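Local coordinates for protein cytidine deaminase (Burkholderia pseudomallei, PDB 3DMO) that deaminates cytidine and 2'-deoxycytidine to uridine and 2'-deoxyuridine with the aid of zinc, probably salvaging these nucleosides for UMP synthesis, at residues K44-C49 against A73-G78; V114-N117 against D121-V124; E16-A21 against A84-T89; M9-L14 against T110-L115. All coordinates share one frame; numbering follows the deposited sequence.

Interaction 1 (K44-C49 against A73-G78); sequences KVFHGC and AGYRPG
Strand 45-49, at one border of the chain's mixed sheet, meets the loop leaving helix 62-72 through Phe-46, which lies against Ala-73 and Tyr-75. With CG anti to its carbonyl carbon (chi1 -71°), Phe-46 sends the far end of its ring toward the loop, where CZ rests 3.6 Å from Ala-73 CB. On the Tyr-75 side, Phe-46 CE2 approaches Tyr-75 CE2 to 3.7 Å. The tyrosine atom lies at the edge of the phenylalanine ring, near its plane. The two rings are steeply inclined, with planes 72° apart and centroids separated by 5.6 Å. Lys-44 lays its methylenes beside the tyrosine hydroxyl, its side chain running at about a right angle to that of Tyr-75 and placing CD 3.6 Å from Tyr-75 OH. That hydroxyl finds its hydrogen-bonding partner in Asp-42, which anchors the end of the aromatic side chain. Between Ala-73 and Tyr-75, Gly-74, with positive phi, ends the helix in a Schellman motif, and the side chains flanking it both reach the strand. This surface contact sits beside strand 34-40: Phe-46 pairs with Leu-38 through its backbone, and Phe-46 and Tyr-75 both touch Thr-40.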
loop_
_atom_site.group_PDB
_atom_site.type_symbol
_atom_site.label_atom_id
_atom_site.label_comp_id
_atom_site.label_asym_id
_atom_site.label_seq_id
_atom_site.Cartn_x
_atom_site.Cartn_y
_atom_site.Cartn_z
ATOM N N LYS A 44 10.182 22.757 -13.964
ATOM C CA LYS A 44 9.631 22.920 -12.622
ATOM C C LYS A 44 10.113 21.789 -11.716
ATOM O O LYS A 44 10.209 20.638 -12.143
ATOM C CB LYS A 44 8.109 22.941 -12.674
ATOM C CG LYS A 44 7.447 23.520 -11.441
ATOM C CD LYS A 44 6.032 23.977 -11.777
ATOM C CE LYS A 44 5.514 25.006 -10.774
ATOM N NZ LYS A 44 5.253 24.401 -9.437
ATOM N N VAL A 45 10.411 22.132 -10.469
ATOM C CA VAL A 45 10.932 21.177 -9.495
ATOM C C VAL A 45 9.891 20.902 -8.411
ATOM O O VAL A 45 9.266 21.828 -7.892
ATOM C CB VAL A 45 12.265 21.671 -8.884
ATOM C CG1 VAL A 45 12.746 20.740 -7.772
ATOM C CG2 VAL A 45 13.317 21.771 -9.966
ATOM N N PHE A 46 9.686 19.621 -8.109
ATOM C CA PHE A 46 8.791 19.210 -7.036
ATOM C C PHE A 46 9.561 18.448 -5.962
ATOM O O PHE A 46 10.289 17.503 -6.276
ATOM C CB PHE A 46 7.651 18.344 -7.588
ATOM C CG PHE A 46 6.665 19.116 -8.415
ATOM C CD1 PHE A 46 5.524 19.664 -7.825
ATOM C CD2 PHE A 46 6.889 19.328 -9.768
ATOM C CE1 PHE A 46 4.612 20.398 -8.582
ATOM C CE2 PHE A 46 5.983 20.059 -10.526
ATOM C CZ PHE A 46 4.842 20.590 -9.924
ATOM N N HIS A 47 9.395 18.877 -4.710
ATOM C CA HIS A 47 9.968 18.198 -3.549
ATOM C C HIS A 47 9.069 17.043 -3.122
ATOM O O HIS A 47 7.842 17.138 -3.183
ATOM C CB HIS A 47 10.062 19.154 -2.360
ATOM C CG HIS A 47 11.197 20.121 -2.433
ATOM N ND1 HIS A 47 12.076 20.167 -3.493
ATOM C CD2 HIS A 47 11.580 21.103 -1.583
ATOM C CE1 HIS A 47 12.961 21.128 -3.287
ATOM N NE2 HIS A 47 12.680 21.712 -2.136
ATOM N N GLY A 48 9.691 15.971 -2.652
ATOM C CA GLY A 48 8.979 14.898 -1.991
ATOM C C GLY A 48 9.757 14.464 -0.767
ATOM O O GLY A 48 10.986 14.567 -0.725
ATOM N N CYS A 49 9.038 13.999 0.244
ATOM C CA CYS A 49 9.661 13.426 1.422
ATOM C C CYS A 49 8.796 12.263 1.882
ATOM O O CYS A 49 7.619 12.161 1.488
ATOM C CB CYS A 49 9.800 14.489 2.521
ATOM S SG CYS A 49 8.229 15.204 3.043
ATOM N N ALA A 73 -0.441 18.828 -9.771
ATOM C CA ALA A 73 -0.193 20.106 -10.425
ATOM C C ALA A 73 -0.454 20.066 -11.938
ATOM O O ALA A 73 -0.273 21.067 -12.621
ATOM C CB ALA A 73 1.244 20.594 -10.125
ATOM N N GLY A 74 -0.883 18.917 -12.457
ATOM C CA GLY A 74 -1.251 18.797 -13.864
ATOM C C GLY A 74 -0.187 18.217 -14.780
ATOM O O GLY A 74 -0.324 18.269 -16.001
ATOM N N TYR A 75 0.877 17.668 -14.204
ATOM C CA TYR A 75 1.873 16.967 -15.004
ATOM C C TYR A 75 1.383 15.550 -15.173
ATOM O O TYR A 75 0.708 15.016 -14.286
ATOM C CB TYR A 75 3.271 17.058 -14.383
ATOM C CG TYR A 75 3.803 18.460 -14.487
ATOM C CD1 TYR A 75 4.507 18.863 -15.615
ATOM C CD2 TYR A 75 3.547 19.390 -13.491
ATOM C CE1 TYR A 75 4.965 20.168 -15.741
ATOM C CE2 TYR A 75 4.004 20.699 -13.597
ATOM C CZ TYR A 75 4.707 21.071 -14.730
ATOM O OH TYR A 75 5.166 22.356 -14.853
ATOM N N ARG A 76 1.690 14.966 -16.321
ATOM C CA ARG A 76 1.127 13.681 -16.715
ATOM C C ARG A 76 2.248 12.674 -16.953
ATOM O O ARG A 76 3.410 13.056 -17.083
ATOM C CB ARG A 76 0.271 13.891 -17.962
ATOM C CG ARG A 76 -0.988 14.706 -17.666
ATOM C CD ARG A 76 -1.445 15.487 -18.878
ATOM N NE ARG A 76 -0.480 16.532 -19.226
ATOM C CZ ARG A 76 -0.694 17.488 -20.128
ATOM N NH1 ARG A 76 -1.855 17.557 -20.772
ATOM N NH2 ARG A 76 0.258 18.390 -20.374
ATOM N N PRO A 77 1.923 11.372 -16.983
ATOM C CA PRO A 77 2.990 10.411 -17.262
ATOM C C PRO A 77 3.846 10.779 -18.470
ATOM O O PRO A 77 3.315 11.141 -19.539
ATOM C CB PRO A 77 2.230 9.116 -17.524
ATOM C CG PRO A 77 1.006 9.245 -16.661
ATOM C CD PRO A 77 0.631 10.707 -16.721
ATOM N N GLY A 78 5.159 10.699 -18.290
ATOM C CA GLY A 78 6.104 10.999 -19.360
ATOM C C GLY A 78 6.580 12.439 -19.394
ATOM O O GLY A 78 7.419 12.789 -20.228
#

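Interaction 2 (V114-N117 against D121-V124); sequences VLTN and DVRV
Asn-117 and Asp-121 grip each other through side chain and backbone. Asn-117 ND2 donates to Asp-121 OD2 at 2.8 Å, nearly straight at 169°, reaching the anti lone pair of the carboxylate while OD2 stays in the amide plane. The same amide accepts through OD1 from Asp-121 N at 3.0 Å. Asn-117 CG is held between backbone N and carbonyl carbon (chi1 59°), which turns the amide toward Asp-121. Next along, Thr-116 OG1 donates to Asp-121 O at 2.8 Å from above the carbonyl plane. These bonds bind together the two ends of the turn in a beta hairpin whose arms are strands 112-116 and 122-126. Within it, Leu-115 and Arg-123 form an antiparallel hydrogen-bonded pair, Leu-115 N to Arg-123 O at 2.8 Å and Arg-123 N to Leu-115 O at 2.9 Å. Their side chains run alongside each other, and Leu-115 CD1 lies over one face of the guanidinium, 3.8 Å from Arg-123 NH2. Val-114 and Val-122 meet more loosely at their CG1 atoms. Farther out, Asn-117 ND2 also donates to Thr-89 O and OD1 accepts from Gln-119 N, so the amide is fixed from several directions, while Pro-92 packs against Leu-115, Asp-121 and Arg-123.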
loop_
_atom_site.group_PDB
_atom_site.type_symbol
_atom_site.label_atom_id
_atom_site.label_comp_id
_atom_site.label_asym_id
_atom_site.label_seq_id
_atom_site.Cartn_x
_atom_site.Cartn_y
_atom_site.Cartn_z
ATOM N N VAL A 114 18.652 9.815 -10.283
ATOM C CA VAL A 114 19.916 10.184 -9.647
ATOM C C VAL A 114 19.847 9.793 -8.167
ATOM O O VAL A 114 19.089 10.393 -7.399
ATOM C CB VAL A 114 20.192 11.722 -9.761
ATOM C CG1 VAL A 114 21.530 12.086 -9.120
ATOM C CG2 VAL A 114 20.130 12.195 -11.223
ATOM N N LEU A 115 20.624 8.783 -7.780
ATOM C CA LEU A 115 20.591 8.265 -6.407
ATOM C C LEU A 115 21.816 8.728 -5.647
ATOM O O LEU A 115 22.928 8.666 -6.165
ATOM C CB LEU A 115 20.530 6.737 -6.415
ATOM C CG LEU A 115 19.360 6.154 -7.193
ATOM C CD1 LEU A 115 19.530 4.645 -7.302
ATOM C CD2 LEU A 115 18.025 6.562 -6.542
ATOM N N THR A 116 21.612 9.180 -4.417
ATOM C CA THR A 116 22.723 9.687 -3.619
ATOM C C THR A 116 22.516 9.467 -2.115
ATOM O O THR A 116 21.491 8.937 -1.689
ATOM C CB THR A 116 23.033 11.177 -3.969
ATOM O OG1 THR A 116 24.303 11.551 -3.416
ATOM C CG2 THR A 116 21.950 12.128 -3.474
ATOM N N ASN A 117 23.506 9.851 -1.317
ATOM C CA ASN A 117 23.381 9.792 0.134
ATOM C C ASN A 117 23.846 11.117 0.702
ATOM O O ASN A 117 23.898 12.109 -0.029
ATOM C CB ASN A 117 24.160 8.606 0.715
ATOM C CG ASN A 117 25.640 8.654 0.377
ATOM O OD1 ASN A 117 26.131 9.645 -0.157
ATOM N ND2 ASN A 117 26.355 7.577 0.675
ATOM N N ASP A 121 28.188 10.159 -2.322
ATOM C CA ASP A 121 28.143 9.003 -3.222
ATOM C C ASP A 121 26.942 9.090 -4.160
ATOM O O ASP A 121 25.806 9.248 -3.703
ATOM C CB ASP A 121 28.114 7.696 -2.432
ATOM C CG ASP A 121 29.275 7.593 -1.457
ATOM O OD1 ASP A 121 30.447 7.582 -1.913
ATOM O OD2 ASP A 121 29.012 7.543 -0.238
ATOM N N VAL A 122 27.207 8.997 -5.461
ATOM C CA VAL A 122 26.182 9.196 -6.490
ATOM C C VAL A 122 26.203 8.055 -7.491
ATOM O O VAL A 122 27.269 7.605 -7.902
ATOM C CB VAL A 122 26.383 10.535 -7.252
ATOM C CG1 VAL A 122 25.329 10.705 -8.366
ATOM C CG2 VAL A 122 26.323 11.705 -6.307
ATOM N N ARG A 123 25.028 7.550 -7.861
ATOM C CA ARG A 123 24.926 6.779 -9.092
ATOM C C ARG A 123 23.714 7.201 -9.905
ATOM O O ARG A 123 22.677 7.598 -9.355
ATOM C CB ARG A 123 24.958 5.263 -8.859
ATOM C CG ARG A 123 23.725 4.662 -8.242
ATOM C CD ARG A 123 23.919 3.161 -8.118
ATOM N NE ARG A 123 22.675 2.448 -7.821
ATOM C CZ ARG A 123 21.915 1.848 -8.733
ATOM N NH1 ARG A 123 22.253 1.876 -10.017
ATOM N NH2 ARG A 123 20.810 1.214 -8.363
ATOM N N VAL A 124 23.876 7.141 -11.219
ATOM C CA VAL A 124 22.830 7.545 -12.141
ATOM C C VAL A 124 22.311 6.307 -12.852
ATOM O O VAL A 124 23.074 5.482 -13.367
ATOM C CB VAL A 124 23.309 8.635 -13.139
ATOM C CG1 VAL A 124 22.163 9.061 -14.071
ATOM C CG2 VAL A 124 23.847 9.848 -12.386
#

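Interaction 3 (E16-A21 against A84-T89); sequences EAAKAA and AVVGET
Val-86 reaches from strand 80-87 to Ala-18 and Lys-19 of helix 11-22, and both of its methyl groups are used. Its CB carries them toward the helix: chi1 of 61° sets CG1 between the backbone N and the carbonyl carbon and leaves CG2 anti to the N. CG1 presses on the helix backbone, 3.5 Å from Ala-18 O and 3.6 Å from Lys-19 N, so it lies against the junction of the two residues. The same methyl also reaches Ala-18 CB at 3.7 Å and Lys-19 CG at 3.9 Å. CG2 lies along the aliphatic part of the lysine, 4.1 Å from Lys-19 CG and at a similar separation from CE. The extended lysine chain crosses the valine at about a right angle, contributing methylenes to the contact. Two residues back along the strand, Ala-84 packs on the same turn of the helix, its CB 4.0 Å from Ala-18 CB. Because alanines meet here, the backbones can draw near, and the segment axes come within 7.4 Å while crossing at -51°. The result is a buried seam of apolar side chains against helix and strand backbone. Strand 80-87 lies between strands 34-40 and 112-116, bonded to both; Ala-18 also touches Ala-37 of the former, and Val-86 touches Thr-116 of the latter. Beside them, Ala-17, Ala-20 and Ala-21 of the helix pack on His-47 of strand 45-49.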
loop_
_atom_site.group_PDB
_atom_site.type_symbol
_atom_site.label_atom_id
_atom_site.label_comp_id
_atom_site.label_asym_id
_atom_site.label_seq_id
_atom_site.Cartn_x
_atom_site.Cartn_y
_atom_site.Cartn_z
ATOM N N GLU A 16 20.838 18.821 -4.416
ATOM C CA GLU A 16 20.653 19.845 -3.386
ATOM C C GLU A 16 19.174 20.087 -3.071
ATOM O O GLU A 16 18.807 20.313 -1.920
ATOM C CB GLU A 16 21.362 21.161 -3.754
ATOM C CG GLU A 16 22.895 21.126 -3.589
ATOM C CD GLU A 16 23.348 20.625 -2.204
ATOM O OE1 GLU A 16 22.920 21.209 -1.179
ATOM O OE2 GLU A 16 24.128 19.641 -2.143
ATOM N N ALA A 17 18.327 20.027 -4.096
ATOM C CA ALA A 17 16.879 20.153 -3.902
ATOM C C ALA A 17 16.295 18.932 -3.165
ATOM O O ALA A 17 15.421 19.078 -2.312
ATOM C CB ALA A 17 16.178 20.391 -5.239
ATOM N N ALA A 18 16.799 17.739 -3.479
ATOM C CA ALA A 18 16.373 16.513 -2.795
ATOM C C ALA A 18 16.741 16.546 -1.306
ATOM O O ALA A 18 15.965 16.109 -0.457
ATOM C CB ALA A 18 16.967 15.292 -3.473
ATOM N N LYS A 19 17.917 17.078 -0.992
ATOM C CA LYS A 19 18.339 17.233 0.408
ATOM C C LYS A 19 17.479 18.261 1.149
ATOM O O LYS A 19 17.161 18.073 2.319
ATOM C CB LYS A 19 19.824 17.601 0.495
ATOM C CG LYS A 19 20.757 16.510 0.031
ATOM C CD LYS A 19 22.230 16.928 0.125
ATOM C CE LYS A 19 23.118 15.732 -0.172
ATOM N NZ LYS A 19 24.566 16.056 -0.075
ATOM N N ALA A 20 17.099 19.343 0.470
ATOM C CA ALA A 20 16.191 20.324 1.059
ATOM C C ALA A 20 14.808 19.716 1.315
ATOM O O ALA A 20 14.198 19.994 2.349
ATOM C CB ALA A 20 16.087 21.585 0.182
ATOM N N ALA A 21 14.338 18.887 0.375
ATOM C CA ALA A 21 13.081 18.133 0.507
ATOM C C ALA A 21 13.111 17.214 1.729
ATOM O O ALA A 21 12.170 17.190 2.524
ATOM C CB ALA A 21 12.817 17.325 -0.757
ATOM N N ALA A 84 15.891 13.021 -8.348
ATOM C CA ALA A 84 16.991 12.730 -7.410
ATOM C C ALA A 84 16.406 12.216 -6.104
ATOM O O ALA A 84 15.375 12.712 -5.658
ATOM C CB ALA A 84 17.833 13.989 -7.145
ATOM N N VAL A 85 17.050 11.214 -5.502
ATOM C CA VAL A 85 16.596 10.639 -4.226
ATOM C C VAL A 85 17.802 10.583 -3.274
ATOM O O VAL A 85 18.904 10.193 -3.688
ATOM C CB VAL A 85 15.999 9.208 -4.411
ATOM C CG1 VAL A 85 15.213 8.762 -3.155
ATOM C CG2 VAL A 85 15.111 9.146 -5.650
ATOM N N VAL A 86 17.594 10.965 -2.010
ATOM C CA VAL A 86 18.691 11.011 -1.028
ATOM C C VAL A 86 18.242 10.494 0.347
ATOM O O VAL A 86 17.141 10.793 0.805
ATOM C CB VAL A 86 19.318 12.446 -0.923
ATOM C CG1 VAL A 86 18.288 13.494 -0.470
ATOM C CG2 VAL A 86 20.523 12.442 -0.002
ATOM N N GLY A 87 19.105 9.710 0.990
ATOM C CA GLY A 87 18.908 9.315 2.382
ATOM C C GLY A 87 20.249 9.102 3.062
ATOM O O GLY A 87 21.294 9.174 2.417
ATOM N N GLU A 88 20.211 8.833 4.366
ATOM C CA GLU A 88 21.416 8.580 5.155
ATOM C C GLU A 88 21.804 7.098 5.036
ATOM O O GLU A 88 21.606 6.297 5.960
ATOM C CB GLU A 88 21.188 8.988 6.618
ATOM C CG GLU A 88 22.434 8.931 7.501
ATOM C CD GLU A 88 23.460 9.987 7.133
ATOM O OE1 GLU A 88 24.514 9.621 6.553
ATOM O OE2 GLU A 88 23.210 11.185 7.421
ATOM N N THR A 89 22.368 6.745 3.887
ATOM C CA THR A 89 22.716 5.362 3.586
ATOM C C THR A 89 24.200 5.239 3.255
ATOM O O THR A 89 24.862 6.236 2.951
ATOM C CB THR A 89 21.867 4.810 2.406
ATOM O OG1 THR A 89 21.876 5.755 1.329
ATOM C CG2 THR A 89 20.419 4.581 2.839
#

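Interaction 4 (M9-L14 against T110-L115); sequences MTHHAL and TLEVVL
His-11, in the first turn of helix 11-22, meets strand 112-116 with one face and one edge of its ring. The face makes a CH-pi contact: Val-114 CG2 sits 3.9 Å from the ring centroid and 19° off the normal, off-centre and nearest to ND1 at 3.7 Å. At the edge the ring meets the carboxylate through a carbon: His-11 CE1 stands 3.1 Å from Glu-112 OE1, which is near the imidazole plane, whereas the carboxylate plane is turned by 72° from that of the ring. The two side chains approach from opposite directions. Glu-112 is fully stretched, CG trans to its backbone N (chi1 -180°), which carries the acid out to the ring. Its OE1 also accepts a hydrogen bond from NE2 of His-6, the first modelled residue, which appears to belong to a histidine tag. Within the helical segment itself, a capping hydrogen bond sets the helix start: Thr-10 occupies the N-cap, and its OG1 accepts from Ala-13 N at 2.9 Å, securing the turn that bears His-11. The contact thus places the beginning of the helix over one face of the sheet. His-11 and Glu-112 both also touch Val-124 of strand 122-126, while Leu-14 packs on Ala-84 of strand 80-87 and Glu-112 on Ala-82 of that same strand.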
loop_
_atom_site.group_PDB
_atom_site.type_symbol
_atom_site.label_atom_id
_atom_site.label_comp_id
_atom_site.label_asym_id
_atom_site.label_seq_id
_atom_site.Cartn_x
_atom_site.Cartn_y
_atom_site.Cartn_z
ATOM N N MET A 9 19.314 22.442 -15.255
ATOM C CA MET A 9 19.302 21.712 -13.992
ATOM C C MET A 9 20.416 20.665 -13.992
ATOM O O MET A 9 20.332 19.656 -14.697
ATOM C CB MET A 9 17.934 21.055 -13.781
ATOM C CG MET A 9 17.775 20.256 -12.496
ATOM S SD MET A 9 17.622 21.257 -11.000
ATOM C CE MET A 9 16.394 22.458 -11.490
ATOM N N THR A 10 21.462 20.911 -13.206
ATOM C CA THR A 10 22.552 19.945 -13.067
ATOM C C THR A 10 22.148 18.827 -12.097
ATOM O O THR A 10 21.190 18.980 -11.332
ATOM C CB THR A 10 23.849 20.618 -12.564
ATOM O OG1 THR A 10 23.641 21.143 -11.250
ATOM C CG2 THR A 10 24.268 21.748 -13.494
ATOM N N HIS A 11 22.868 17.706 -12.136
ATOM C CA HIS A 11 22.676 16.653 -11.137
ATOM C C HIS A 11 22.933 17.197 -9.738
ATOM O O HIS A 11 22.199 16.872 -8.797
ATOM C CB HIS A 11 23.574 15.446 -11.401
ATOM C CG HIS A 11 23.150 14.613 -12.568
ATOM N ND1 HIS A 11 21.921 14.753 -13.179
ATOM C CD2 HIS A 11 23.778 13.604 -13.213
ATOM C CE1 HIS A 11 21.823 13.881 -14.167
ATOM N NE2 HIS A 11 22.933 13.167 -14.204
ATOM N N HIS A 12 23.962 18.037 -9.610
ATOM C CA HIS A 12 24.302 18.660 -8.333
ATOM C C HIS A 12 23.163 19.509 -7.773
ATOM O O HIS A 12 22.853 19.426 -6.583
ATOM C CB HIS A 12 25.575 19.504 -8.441
ATOM C CG HIS A 12 25.954 20.173 -7.156
ATOM N ND1 HIS A 12 25.662 21.494 -6.890
ATOM C CD2 HIS A 12 26.575 19.695 -6.050
ATOM C CE1 HIS A 12 26.101 21.806 -5.683
ATOM N NE2 HIS A 12 26.658 20.733 -5.151
ATOM N N ALA A 13 22.557 20.325 -8.634
ATOM C CA ALA A 13 21.435 21.174 -8.250
ATOM C C ALA A 13 20.213 20.348 -7.838
ATOM O O ALA A 13 19.532 20.699 -6.872
ATOM C CB ALA A 13 21.075 22.115 -9.381
ATOM N N LEU A 14 19.943 19.268 -8.573
ATOM C CA LEU A 14 18.800 18.388 -8.274
ATOM C C LEU A 14 19.007 17.661 -6.936
ATOM O O LEU A 14 18.064 17.487 -6.161
ATOM C CB LEU A 14 18.585 17.363 -9.393
ATOM C CG LEU A 14 17.221 17.164 -10.074
ATOM C CD1 LEU A 14 16.983 15.696 -10.408
ATOM C CD2 LEU A 14 16.013 17.749 -9.334
ATOM N N THR A 110 12.539 5.321 -19.407
ATOM C CA THR A 110 13.665 6.219 -19.681
ATOM C C THR A 110 13.876 7.343 -18.662
ATOM O O THR A 110 14.811 8.127 -18.811
ATOM C CB THR A 110 13.566 6.834 -21.105
ATOM O OG1 THR A 110 12.279 7.437 -21.268
ATOM C CG2 THR A 110 13.757 5.752 -22.171
ATOM N N LEU A 111 13.023 7.443 -17.639
ATOM C CA LEU A 111 13.221 8.483 -16.621
ATOM C C LEU A 111 14.610 8.355 -15.990
ATOM O O LEU A 111 14.989 7.275 -15.554
ATOM C CB LEU A 111 12.149 8.415 -15.525
ATOM C CG LEU A 111 12.329 9.377 -14.344
ATOM C CD1 LEU A 111 11.975 10.791 -14.731
ATOM C CD2 LEU A 111 11.524 8.933 -13.123
ATOM N N GLU A 112 15.351 9.461 -15.953
ATOM C CA GLU A 112 16.675 9.492 -15.333
ATOM C C GLU A 112 16.517 9.544 -13.820
ATOM O O GLU A 112 15.767 10.368 -13.301
ATOM C CB GLU A 112 17.478 10.699 -15.832
ATOM C CG GLU A 112 18.878 10.806 -15.243
ATOM C CD GLU A 112 19.648 12.015 -15.761
ATOM O OE1 GLU A 112 19.194 13.156 -15.542
ATOM O OE2 GLU A 112 20.721 11.822 -16.373
ATOM N N VAL A 113 17.217 8.650 -13.125
ATOM C CA VAL A 113 17.118 8.536 -11.677
ATOM C C VAL A 113 18.514 8.757 -11.078
ATOM O O VAL A 113 19.445 8.005 -11.366
ATOM C CB VAL A 113 16.544 7.148 -11.267
ATOM C CG1 VAL A 113 16.475 7.020 -9.756
ATOM C CG2 VAL A 113 15.159 6.926 -11.889
ATOM N N VAL A 114 18.652 9.815 -10.283
ATOM C CA VAL A 114 19.916 10.184 -9.647
ATOM C C VAL A 114 19.847 9.793 -8.167
ATOM O O VAL A 114 19.089 10.393 -7.399
ATOM C CB VAL A 114 20.192 11.722 -9.761
ATOM C CG1 VAL A 114 21.530 12.086 -9.120
ATOM C CG2 VAL A 114 20.130 12.195 -11.223
ATOM N N LEU A 115 20.624 8.783 -7.780
ATOM C CA LEU A 115 20.591 8.265 -6.407
ATOM C C LEU A 115 21.816 8.728 -5.647
ATOM O O LEU A 115 22.928 8.666 -6.165
ATOM C CB LEU A 115 20.530 6.737 -6.415
ATOM C CG LEU A 115 19.360 6.154 -7.193
ATOM C CD1 LEU A 115 19.530 4.645 -7.302
ATOM C CD2 LEU A 115 18.025 6.562 -6.542
#

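From the N terminus, residues 9-14 open interaction 4 and residues 16-21, farther along the same helix, open interaction 3. Interaction 1 then opens at 44-49 and closes first, at 73-78, inside the loop that interaction 3 closes at 84-89; interaction 4 encloses both when it closes at 110-115. Interaction 2 follows in series, starting at the shared residues Val-114 and Leu-115 and closing a short hairpin at 121-124. Interactions 3 and 4 fasten helix 11-22 to adjoining strands 80-87 and 112-116, while interactions 1 and 2 lie at opposite borders of the five-stranded sheet. Met-9 packing on Val-45 also joins interactions 4 and 1.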